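Local coordinates for putative flagella-related protein H (Methanocaldococcus jannaschii DSM 2661, PDB 4WIA) that probably binds ATP and magnesium through a P-loop NTPase fold as an accessory component of the archaellum, the archaeal flagellum, at residues D143-M146 with A147-R151. Numbering follows the deposited sequence.
Sequences DDLM and AFFKR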
loop_
_atom_site.group_PDB
_atom_site.type_symbol
_atom_site.label_atom_id
_atom_site.label_comp_id
_atom_site.label_asym_id
_atom_site.label_seq_id
_atom_site.Cartn_x
_atom_site.Cartn_y
_atom_site.Cartn_z
ATOM N N ASP A 143 -28.192 -8.584 24.967
ATOM C CA ASP A 143 -28.492 -9.644 24.006
ATOM C C ASP A 143 -28.947 -9.050 22.669
ATOM O O ASP A 143 -28.638 -9.586 21.602
ATOM C CB ASP A 143 -29.589 -10.557 24.568
ATOM C CG ASP A 143 -29.153 -11.276 25.817
ATOM O OD1 ASP A 143 -28.094 -11.939 25.803
ATOM O OD2 ASP A 143 -29.862 -11.186 26.828
ATOM N N ASP A 144 -29.727 -7.961 22.754
ATOM C CA ASP A 144 -30.238 -7.273 21.554
ATOM C C ASP A 144 -29.093 -6.631 20.822
ATOM O O ASP A 144 -29.008 -6.670 19.601
ATOM C CB ASP A 144 -31.225 -6.161 21.903
ATOM C CG ASP A 144 -32.491 -6.669 22.612
ATOM O OD1 ASP A 144 -33.022 -7.744 22.273
ATOM O OD2 ASP A 144 -32.964 -5.948 23.504
ATOM N N LEU A 145 -28.236 -5.978 21.579
ATOM C CA LEU A 145 -27.105 -5.323 20.976
ATOM C C LEU A 145 -26.187 -6.342 20.310
ATOM O O LEU A 145 -25.732 -6.134 19.180
ATOM C CB LEU A 145 -26.332 -4.537 22.025
ATOM C CG LEU A 145 -25.133 -3.758 21.501
ATOM C CD1 LEU A 145 -25.574 -2.587 20.630
ATOM C CD2 LEU A 145 -24.309 -3.314 22.694
HETATM N N MSE A 146 -25.947 -7.449 21.015
HETATM C CA MSE A 146 -25.081 -8.523 20.484
HETATM C C MSE A 146 -25.679 -9.085 19.225
HETATM O O MSE A 146 -24.998 -9.311 18.251
HETATM C CB MSE A 146 -24.797 -9.648 21.496
HETATM C CG MSE A 146 -23.965 -9.208 22.709
HETATM SE SE MSE A 146 -22.241 -8.322 22.371
HETATM C CE MSE A 146 -22.306 -8.532 20.414
ATOM N N ALA A 147 -26.970 -9.323 19.245
ATOM C CA ALA A 147 -27.667 -9.869 18.073
ATOM C C ALA A 147 -27.538 -8.927 16.892
ATOM O O ALA A 147 -27.376 -9.369 15.766
ATOM C CB ALA A 147 -29.141 -10.123 18.408
ATOM N N PHE A 148 -27.610 -7.631 17.160
ATOM C CA PHE A 148 -27.458 -6.652 16.121
ATOM C C PHE A 148 -26.045 -6.668 15.530
ATOM O O PHE A 148 -25.853 -6.650 14.308
ATOM C CB PHE A 148 -27.769 -5.264 16.685
ATOM C CG PHE A 148 -27.313 -4.159 15.775
ATOM C CD1 PHE A 148 -28.054 -3.837 14.651
ATOM C CD2 PHE A 148 -26.082 -3.560 15.963
ATOM C CE1 PHE A 148 -27.638 -2.875 13.779
ATOM C CE2 PHE A 148 -25.644 -2.570 15.090
ATOM C CZ PHE A 148 -26.430 -2.222 13.987
ATOM N N PHE A 149 -25.044 -6.644 16.404
ATOM C CA PHE A 149 -23.619 -6.776 15.942
ATOM C C PHE A 149 -23.382 -8.047 15.111
ATOM O O PHE A 149 -22.699 -7.996 14.083
ATOM C CB PHE A 149 -22.633 -6.753 17.114
ATOM C CG PHE A 149 -22.418 -5.395 17.727
ATOM C CD1 PHE A 149 -22.809 -4.236 17.099
ATOM C CD2 PHE A 149 -21.832 -5.309 18.971
ATOM C CE1 PHE A 149 -22.621 -3.025 17.689
ATOM C CE2 PHE A 149 -21.609 -4.088 19.563
ATOM C CZ PHE A 149 -21.986 -2.942 18.915
ATOM N N LYS A 150 -23.948 -9.157 15.556
ATOM C CA LYS A 150 -23.876 -10.417 14.784
ATOM C C LYS A 150 -24.461 -10.325 13.361
ATOM O O LYS A 150 -23.966 -10.933 12.428
ATOM C CB LYS A 150 -24.548 -11.572 15.561
ATOM C CG LYS A 150 -23.693 -12.067 16.715
ATOM C CD LYS A 150 -22.234 -12.323 16.341
ATOM C CE LYS A 150 -21.517 -12.731 17.630
ATOM N NZ LYS A 150 -20.416 -13.691 17.530
ATOM N N ARG A 151 -25.510 -9.541 13.241
ATOM C CA ARG A 151 -26.184 -9.258 11.999
ATOM C C ARG A 151 -25.253 -8.440 11.101
ATOM O O ARG A 151 -25.068 -8.756 9.930
ATOM C CB ARG A 151 -27.472 -8.476 12.367
ATOM C CG ARG A 151 -28.768 -8.968 11.800
ATOM C CD ARG A 151 -29.898 -8.992 12.868
ATOM N NE ARG A 151 -30.251 -7.656 13.401
ATOM C CZ ARG A 151 -30.760 -7.390 14.616
ATOM N NH1 ARG A 151 -30.991 -6.120 14.966
ATOM N NH2 ARG A 151 -31.028 -8.370 15.490
#
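L145 lies over one face of the F149 ring, one helical turn further along, with CG 4.0 Å above the ring plane and displaced toward the rim. CG and CD1 lean over that rim at CE2 and CZ; a compact branched leucine suits the place because it puts a methyl there without a polar group, and chi1 of -178°, which sets CG anti to the backbone N, carries the branch there. M146, a selenomethionine in the crystal, meets the same ring differently: its chain bends at chi2 and again at a nearly eclipsed last torsion (chi3 -4°), so that the terminal CE comes in at the ring edge, near the plane, 3.6 Å from CD2. Beneath the side chains run the i to i+4 hydrogen bonds of helix 142-153. F149 N donates to L145 O over 2.9 Å in an almost straight bond (173°), and K150 N bonds M146 O at 2.9 Å. A147, small enough for its partly exposed side, keeps its CB 3.3 Å from D143 O, the acceptor of its own amide.

F149 and M146 face the central sheet: both touch L29 of strand 29-33, and F149 also meets F126 ring to ring and touches I159 and C161. L145 instead reaches V112 and M113 of helix 108-114. Cut back to an alanine, the F149 position would probably leave a gap beside L145 and deprive the M146 methyl of its ring edge. D144 and K150 find other polar partners: D144 OD2 accepts from N141 N near the helix start, and K150 NZ bonds S179 O of helix 170-179. The chemistry is thus that of an amphipathic helix in an alpha/beta P-loop fold: the amides of A147 to K150 are spent on the carbonyls of D143 to M146, leaving M146 and F149 to join the helix to the sheet, and L145 to helix 108-114, by apolar contact.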